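Local coordinates for glutathione S-transferase-like protein (Methylobacillus flagellatus, PDB 4GLT) that binds glutathione and, judging by its family, probably works as a glutathione S-transferase, at residues F174-G186 and L204-F217. Residues are numbered along the deposited sequence; the frame is centred on the assembly and turned at random.
Sequences FSLADIAVGCMLG and LARHYAAMMKRASF
Phe174 and Arg214 lie flat on one another, ring and guanidinium planes only 8° apart, with Arg214 CZ 3.9 Å from the centroid of the Phe174 ring, a cation-pi stack. In Phe174, CG stands anti to the backbone N (chi1 -178°), which turns the ring toward Arg214 and Met211; CB and CG meet Arg214 NH2, CD1 lies against NH2 and CZ, CD2 and CE2 face NH1, and CZ of the ring reaches CD and NE of the arginine. CE1 does double duty, under Arg214 NE and, at the ring edge, 3.7 Å from Met211 SD, a Met-aromatic contact. Arg214 NH1 also makes a salt bridge to Glu43 of helix 32-44, so the stack sits where the all-helical C-terminal domain of the GST fold meets the thioredoxin-like N-terminal domain. An alanine in place of Phe174 is likely to leave the guanidinium without the flat surface it rests on and Met211 SD without the ring edge it packs against.

At the N-terminus of helix 176-186, Ser175 as N-cap and Asp178 form a capping box: Ser175 N donates to Asp178 OD2 at 2.9 Å, while Ser175 OG takes a weak bond from Ala177 N. The other carboxylate oxygen, OD1, receives a nearly straight bond from His207 NE2 at 2.6 Å, in the imidazole plane, and a second one from Cys169 N. Gripped at both oxygens, this buried carboxylate has little scope to turn.

Further along, helix segments 176-186 and 204-212 run nearly at right angles, with Gly182 CA and Tyr208 CA 6.1 Å apart where the backbones come closest. Gly182 has no CB where the Phe217 ring comes in, Phe217 CE1 sitting 3.5 Å from Gly182 C. Beyond it, Leu185 CD1 packs 3.8 Å from Tyr208 CD1, and its CD2 branch turns to Leu204 CD1.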
ATOM      1  N   PHE A 174     -12.869  -9.906 -15.490  1.00 54.09           N
ATOM      2  CA  PHE A 174     -13.065  -8.874 -14.519  1.00 69.13           C
ATOM      3  C   PHE A 174     -12.325  -9.240 -13.238  1.00 55.69           C
ATOM      4  O   PHE A 174     -12.575 -10.281 -12.639  1.00 59.06           O
ATOM      5  CB  PHE A 174     -14.560  -8.713 -14.268  1.00 72.04           C
ATOM      6  CG  PHE A 174     -14.883  -7.631 -13.295  1.00 50.47           C
ATOM      7  CD1 PHE A 174     -14.902  -6.315 -13.703  1.00 52.03           C
ATOM      8  CD2 PHE A 174     -15.167  -7.933 -11.974  1.00 55.72           C
ATOM      9  CE1 PHE A 174     -15.187  -5.307 -12.799  1.00 61.72           C
ATOM     10  CE2 PHE A 174     -15.467  -6.932 -11.065  1.00 43.90           C
ATOM     11  CZ  PHE A 174     -15.471  -5.619 -11.480  1.00 44.87           C
ATOM     12  N   SER A 175     -11.391  -8.395 -12.828  1.00 59.40           N
ATOM     13  CA  SER A 175     -10.654  -8.670 -11.615  1.00 56.44           C
ATOM     14  C   SER A 175     -10.512  -7.428 -10.750  1.00 62.16           C
ATOM     15  O   SER A 175     -10.979  -6.340 -11.101  1.00 58.56           O
ATOM     16  CB  SER A 175      -9.269  -9.222 -11.959  1.00 52.69           C
ATOM     17  OG  SER A 175      -8.547  -8.292 -12.744  1.00 66.29           O
ATOM     18  N   LEU A 176      -9.868  -7.621  -9.606  1.00 51.32           N
ATOM     19  CA  LEU A 176      -9.467  -6.533  -8.747  1.00 56.00           C
ATOM     20  C   LEU A 176      -8.850  -5.409  -9.585  1.00 57.29           C
ATOM     21  O   LEU A 176      -9.058  -4.234  -9.304  1.00 45.65           O
ATOM     22  CB  LEU A 176      -8.468  -7.060  -7.718  1.00 47.51           C
ATOM     23  CG  LEU A 176      -7.939  -6.100  -6.666  1.00 51.34           C
ATOM     24  CD1 LEU A 176      -9.094  -5.484  -5.886  1.00 55.93           C
ATOM     25  CD2 LEU A 176      -6.959  -6.819  -5.737  1.00 43.78           C
ATOM     26  N   ALA A 177      -8.100  -5.768 -10.627  1.00 55.60           N
ATOM     27  CA  ALA A 177      -7.464  -4.757 -11.469  1.00 52.63           C
ATOM     28  C   ALA A 177      -8.493  -3.719 -11.925  1.00 66.96           C
ATOM     29  O   ALA A 177      -8.409  -2.532 -11.592  1.00 60.04           O
ATOM     30  CB  ALA A 177      -6.799  -5.410 -12.669  1.00 62.15           C
ATOM     31  N   ASP A 178      -9.477  -4.183 -12.683  1.00 51.09           N
ATOM     32  CA  ASP A 178     -10.540  -3.321 -13.180  1.00 46.84           C
ATOM     33  C   ASP A 178     -11.192  -2.483 -12.086  1.00 60.22           C
ATOM     34  O   ASP A 178     -11.376  -1.273 -12.239  1.00 57.35           O
ATOM     35  CB  ASP A 178     -11.542  -4.194 -13.895  1.00 49.28           C
ATOM     36  CG  ASP A 178     -10.858  -5.067 -14.923  1.00 50.96           C
ATOM     37  OD1 ASP A 178     -10.444  -4.510 -15.961  1.00 49.75           O
ATOM     38  OD2 ASP A 178     -10.675  -6.276 -14.664  1.00 56.47           O
ATOM     39  N   ILE A 179     -11.525  -3.115 -10.973  1.00 49.26           N
ATOM     40  CA  ILE A 179     -12.128  -2.375  -9.887  1.00 55.73           C
ATOM     41  C   ILE A 179     -11.223  -1.223  -9.479  1.00 50.23           C
ATOM     42  O   ILE A 179     -11.684  -0.100  -9.262  1.00 58.27           O
ATOM     43  CB  ILE A 179     -12.396  -3.272  -8.672  1.00 58.20           C
ATOM     44  CG1 ILE A 179     -13.415  -4.356  -9.038  1.00 57.73           C
ATOM     45  CG2 ILE A 179     -12.881  -2.437  -7.502  1.00 56.29           C
ATOM     46  CD1 ILE A 179     -13.816  -5.235  -7.874  1.00 62.94           C
ATOM     47  N   ALA A 180      -9.930  -1.501  -9.392  1.00 47.07           N
ATOM     48  CA  ALA A 180      -8.997  -0.514  -8.884  1.00 52.73           C
ATOM     49  C   ALA A 180      -8.879   0.652  -9.846  1.00 49.98           C
ATOM     50  O   ALA A 180      -8.802   1.811  -9.436  1.00 51.16           O
ATOM     51  CB  ALA A 180      -7.643  -1.139  -8.625  1.00 58.14           C
ATOM     52  N   VAL A 181      -8.860   0.336 -11.132  1.00 46.96           N
ATOM     53  CA  VAL A 181      -8.795   1.359 -12.159  1.00 53.50           C
ATOM     54  C   VAL A 181     -10.067   2.212 -12.184  1.00 54.64           C
ATOM     55  O   VAL A 181     -10.019   3.401 -12.484  1.00 67.21           O
ATOM     56  CB  VAL A 181      -8.528   0.720 -13.534  1.00 53.07           C
ATOM     57  CG1 VAL A 181      -8.859   1.681 -14.663  1.00 46.56           C
ATOM     58  CG2 VAL A 181      -7.084   0.258 -13.603  1.00 44.22           C
ATOM     59  N   GLY A 182     -11.205   1.610 -11.856  1.00 58.01           N
ATOM     60  CA  GLY A 182     -12.458   2.364 -11.776  1.00 60.54           C
ATOM     61  C   GLY A 182     -12.452   3.353 -10.617  1.00 59.02           C
ATOM     62  O   GLY A 182     -12.698   4.548 -10.788  1.00 54.07           O
ATOM     63  N   CYS A 183     -12.176   2.851  -9.425  1.00 44.09           N
ATOM     64  CA  CYS A 183     -12.127   3.707  -8.249  1.00 71.52           C
ATOM     65  C   CYS A 183     -11.150   4.865  -8.436  1.00 53.74           C
ATOM     66  O   CYS A 183     -11.425   5.988  -8.010  1.00 58.60           O
ATOM     67  CB  CYS A 183     -11.801   2.873  -7.007  1.00 56.03           C
ATOM     68  SG  CYS A 183     -13.026   1.565  -6.757  1.00 60.25           S
ATOM     69  N   MET A 184     -10.020   4.581  -9.082  1.00 55.75           N
ATOM     70  CA  MET A 184      -9.010   5.588  -9.419  1.00 57.13           C
ATOM     71  C   MET A 184      -9.560   6.730 -10.284  1.00 64.36           C
ATOM     72  O   MET A 184      -9.471   7.907  -9.908  1.00 54.16           O
ATOM     73  CB  MET A 184      -7.829   4.933 -10.161  1.00 51.83           C
ATOM     74  CG  MET A 184      -6.829   5.952 -10.697  1.00 47.74           C
ATOM     75  SD  MET A 184      -5.764   5.318 -12.003  1.00 63.93           S
ATOM     76  CE  MET A 184      -6.974   4.825 -13.226  1.00 58.57           C
ATOM     77  N   LEU A 185     -10.091   6.368 -11.455  1.00 50.58           N
ATOM     78  CA  LEU A 185     -10.717   7.320 -12.373  1.00 47.30           C
ATOM     79  C   LEU A 185     -11.826   8.136 -11.703  1.00 57.69           C
ATOM     80  O   LEU A 185     -11.900   9.363 -11.851  1.00 56.18           O
ATOM     81  CB  LEU A 185     -11.292   6.572 -13.566  1.00 55.85           C
ATOM     82  CG  LEU A 185     -10.264   5.758 -14.361  1.00 60.81           C
ATOM     83  CD1 LEU A 185     -10.926   4.694 -15.220  1.00 60.98           C
ATOM     84  CD2 LEU A 185      -9.394   6.675 -15.209  1.00 55.43           C
ATOM     85  N   GLY A 186     -12.695   7.446 -10.973  1.00 52.13           N
ATOM     86  CA  GLY A 186     -13.781   8.110 -10.274  1.00 43.42           C
ATOM     87  C   GLY A 186     -13.212   9.118  -9.301  1.00 46.02           C
ATOM     88  O   GLY A 186     -13.783  10.185  -9.089  1.00 60.18           O
ATOM     89  N   LEU A 204      -9.245   3.936 -21.654  1.00 60.20           N
ATOM     90  CA  LEU A 204      -9.631   4.074 -20.254  1.00 69.27           C
ATOM     91  C   LEU A 204     -11.091   4.501 -20.123  1.00 65.77           C
ATOM     92  O   LEU A 204     -11.833   3.949 -19.316  1.00 64.52           O
ATOM     93  CB  LEU A 204      -8.716   5.060 -19.524  1.00 55.25           C
ATOM     94  CG  LEU A 204      -7.334   4.585 -19.051  1.00 70.87           C
ATOM     95  CD1 LEU A 204      -6.700   5.608 -18.110  1.00 53.54           C
ATOM     96  CD2 LEU A 204      -7.426   3.232 -18.361  1.00 71.79           C
ATOM     97  N   ALA A 205     -11.496   5.481 -20.923  1.00 76.08           N
ATOM     98  CA  ALA A 205     -12.884   5.933 -20.930  1.00 71.53           C
ATOM     99  C   ALA A 205     -13.829   4.785 -21.301  1.00 75.57           C
ATOM    100  O   ALA A 205     -14.896   4.636 -20.704  1.00 73.66           O
ATOM    101  CB  ALA A 205     -13.057   7.104 -21.884  1.00 70.81           C
ATOM    102  N   ARG A 206     -13.428   3.978 -22.281  1.00 64.38           N
ATOM    103  CA  ARG A 206     -14.164   2.761 -22.629  1.00 69.56           C
ATOM    104  C   ARG A 206     -14.263   1.781 -21.460  1.00 73.55           C
ATOM    105  O   ARG A 206     -15.310   1.171 -21.229  1.00 71.44           O
ATOM    106  CB  ARG A 206     -13.502   2.052 -23.802  1.00 68.04           C
ATOM    107  CG  ARG A 206     -13.875   0.579 -23.893  1.00 81.11           C
ATOM    108  CD  ARG A 206     -13.585   0.008 -25.277  1.00 82.58           C
ATOM    109  NE  ARG A 206     -12.191   0.211 -25.660  1.00 84.06           N
ATOM    110  CZ  ARG A 206     -11.180  -0.536 -25.224  1.00 86.12           C
ATOM    111  NH1 ARG A 206     -11.407  -1.540 -24.384  1.00 73.24           N
ATOM    112  NH2 ARG A 206      -9.940  -0.278 -25.622  1.00 79.10           N
ATOM    113  N   HIS A 207     -13.158   1.615 -20.741  1.00 63.61           N
ATOM    114  CA  HIS A 207     -13.134   0.752 -19.574  1.00 60.60           C
ATOM    115  C   HIS A 207     -14.075   1.334 -18.529  1.00 54.68           C
ATOM    116  O   HIS A 207     -14.896   0.626 -17.951  1.00 60.50           O
ATOM    117  CB  HIS A 207     -11.712   0.663 -19.020  1.00 58.71           C
ATOM    118  CG  HIS A 207     -11.548  -0.331 -17.909  1.00 59.43           C
ATOM    119  ND1 HIS A 207     -11.788  -0.023 -16.584  1.00 56.59           N
ATOM    120  CD2 HIS A 207     -11.151  -1.626 -17.927  1.00 57.09           C
ATOM    121  CE1 HIS A 207     -11.548  -1.085 -15.837  1.00 57.85           C
ATOM    122  NE2 HIS A 207     -11.168  -2.075 -16.629  1.00 61.50           N
ATOM    123  N   TYR A 208     -13.948   2.636 -18.299  1.00 60.55           N
ATOM    124  CA  TYR A 208     -14.769   3.339 -17.323  1.00 74.45           C
ATOM    125  C   TYR A 208     -16.237   3.209 -17.690  1.00 72.77           C
ATOM    126  O   TYR A 208     -17.110   3.150 -16.820  1.00 74.90           O
ATOM    127  CB  TYR A 208     -14.376   4.816 -17.264  1.00 69.39           C
ATOM    128  CG  TYR A 208     -14.958   5.554 -16.081  1.00 77.64           C
ATOM    129  CD1 TYR A 208     -14.620   5.198 -14.783  1.00 74.34           C
ATOM    130  CD2 TYR A 208     -15.837   6.613 -16.260  1.00 83.67           C
ATOM    131  CE1 TYR A 208     -15.146   5.872 -13.695  1.00 76.55           C
ATOM    132  CE2 TYR A 208     -16.368   7.292 -15.179  1.00 81.88           C
ATOM    133  CZ  TYR A 208     -16.020   6.919 -13.898  1.00 78.07           C
ATOM    134  OH  TYR A 208     -16.544   7.593 -12.818  1.00 77.55           O
ATOM    135  N   ALA A 209     -16.501   3.167 -18.991  1.00 73.57           N
ATOM    136  CA  ALA A 209     -17.851   2.961 -19.483  1.00 77.68           C
ATOM    137  C   ALA A 209     -18.387   1.626 -18.984  1.00 76.89           C
ATOM    138  O   ALA A 209     -19.393   1.581 -18.276  1.00 87.88           O
ATOM    139  CB  ALA A 209     -17.877   3.016 -21.000  1.00 89.34           C
ATOM    140  N   ALA A 210     -17.712   0.539 -19.354  1.00 62.14           N
ATOM    141  CA  ALA A 210     -18.064  -0.789 -18.854  1.00 57.13           C
ATOM    142  C   ALA A 210     -18.306  -0.796 -17.335  1.00 61.22           C
ATOM    143  O   ALA A 210     -19.299  -1.338 -16.862  1.00 69.27           O
ATOM    144  CB  ALA A 210     -16.981  -1.789 -19.220  1.00 59.03           C
ATOM    145  N   MET A 211     -17.385  -0.201 -16.581  1.00 56.91           N
ATOM    146  CA  MET A 211     -17.481  -0.148 -15.118  1.00 66.37           C
ATOM    147  C   MET A 211     -18.717   0.597 -14.610  1.00 65.45           C
ATOM    148  O   MET A 211     -19.388   0.152 -13.678  1.00 69.10           O
ATOM    149  CB  MET A 211     -16.225   0.504 -14.530  1.00 68.03           C
ATOM    150  CG  MET A 211     -14.936  -0.257 -14.799  1.00 90.50           C
ATOM    151  SD  MET A 211     -14.901  -1.874 -14.006  1.00 72.44           S
ATOM    152  CE  MET A 211     -15.338  -1.415 -12.334  1.00 51.34           C
ATOM    153  N   MET A 212     -18.999   1.748 -15.207  1.00 65.92           N
ATOM    154  CA  MET A 212     -20.176   2.528 -14.842  1.00 65.60           C
ATOM    155  C   MET A 212     -21.476   1.747 -15.002  1.00 83.53           C
ATOM    156  O   MET A 212     -22.526   2.171 -14.514  1.00 76.25           O
ATOM    157  CB  MET A 212     -20.247   3.798 -15.686  1.00 76.92           C
ATOM    158  CG  MET A 212     -19.408   4.938 -15.149  1.00 86.66           C
ATOM    159  SD  MET A 212     -19.894   5.296 -13.458  1.00 80.14           S
ATOM    160  CE  MET A 212     -19.465   7.034 -13.347  1.00 84.03           C
ATOM    161  N   LYS A 213     -21.407   0.614 -15.694  1.00 71.95           N
ATOM    162  CA  LYS A 213     -22.598  -0.197 -15.947  1.00 81.55           C
ATOM    163  C   LYS A 213     -22.847  -1.254 -14.869  1.00 71.20           C
ATOM    164  O   LYS A 213     -23.809  -2.016 -14.950  1.00 68.56           O
ATOM    165  CB  LYS A 213     -22.524  -0.855 -17.330  1.00 72.87           C
ATOM    166  CG  LYS A 213     -22.643   0.114 -18.498  1.00 79.35           C
ATOM    167  CD  LYS A 213     -22.321  -0.575 -19.818  1.00 85.48           C
ATOM    168  CE  LYS A 213     -22.237   0.424 -20.961  1.00 90.12           C
ATOM    169  NZ  LYS A 213     -23.526   1.145 -21.173  1.00105.12           N
ATOM    170  N   ARG A 214     -22.018  -1.257 -13.837  1.00 73.85           N
ATOM    171  CA  ARG A 214     -22.181  -2.199 -12.745  1.00 67.64           C
ATOM    172  C   ARG A 214     -22.741  -1.509 -11.515  1.00 74.39           C
ATOM    173  O   ARG A 214     -22.239  -0.484 -11.090  1.00 78.20           O
ATOM    174  CB  ARG A 214     -20.852  -2.847 -12.392  1.00 60.80           C
ATOM    175  CG  ARG A 214     -20.203  -3.595 -13.518  1.00 61.44           C
ATOM    176  CD  ARG A 214     -19.103  -4.485 -13.003  1.00 58.81           C
ATOM    177  NE  ARG A 214     -18.694  -5.442 -14.015  1.00 60.15           N
ATOM    178  CZ  ARG A 214     -18.729  -6.755 -13.864  1.00 62.92           C
ATOM    179  NH1 ARG A 214     -19.143  -7.285 -12.734  1.00 65.44           N
ATOM    180  NH2 ARG A 214     -18.341  -7.541 -14.847  1.00 60.91           N
ATOM    181  N   ALA A 215     -23.791  -2.079 -10.948  1.00 68.19           N
ATOM    182  CA  ALA A 215     -24.372  -1.520  -9.744  1.00 73.29           C
ATOM    183  C   ALA A 215     -23.286  -1.390  -8.685  1.00 68.50           C
ATOM    184  O   ALA A 215     -23.119  -0.332  -8.075  1.00 64.81           O
ATOM    185  CB  ALA A 215     -25.512  -2.395  -9.251  1.00 66.02           C
ATOM    186  N   SER A 216     -22.536  -2.468  -8.475  1.00 72.87           N
ATOM    187  CA  SER A 216     -21.443  -2.438  -7.511  1.00 60.92           C
ATOM    188  C   SER A 216     -20.706  -1.125  -7.673  1.00 64.76           C
ATOM    189  O   SER A 216     -20.595  -0.333  -6.735  1.00 74.72           O
ATOM    190  CB  SER A 216     -20.476  -3.595  -7.755  1.00 60.87           C
ATOM    191  OG  SER A 216     -20.067  -3.626  -9.114  1.00 77.89           O
ATOM    192  N   PHE A 217     -20.205  -0.894  -8.881  1.00 61.30           N
ATOM    193  CA  PHE A 217     -19.439   0.310  -9.153  1.00 65.08           C
ATOM    194  C   PHE A 217     -20.281   1.578  -9.041  1.00 66.76           C
ATOM    195  O   PHE A 217     -19.990   2.445  -8.218  1.00 79.10           O
ATOM    196  CB  PHE A 217     -18.755   0.239 -10.518  1.00 71.24           C
ATOM    197  CG  PHE A 217     -17.803   1.366 -10.754  1.00 72.55           C
ATOM    198  CD1 PHE A 217     -16.714   1.546  -9.917  1.00 67.14           C
ATOM    199  CD2 PHE A 217     -18.004   2.256 -11.793  1.00 76.98           C
ATOM    200  CE1 PHE A 217     -15.834   2.591 -10.113  1.00 78.73           C
ATOM    201  CE2 PHE A 217     -17.128   3.306 -11.994  1.00108.42           C
ATOM    202  CZ  PHE A 217     -16.043   3.476 -11.152  1.00 75.40           C
TER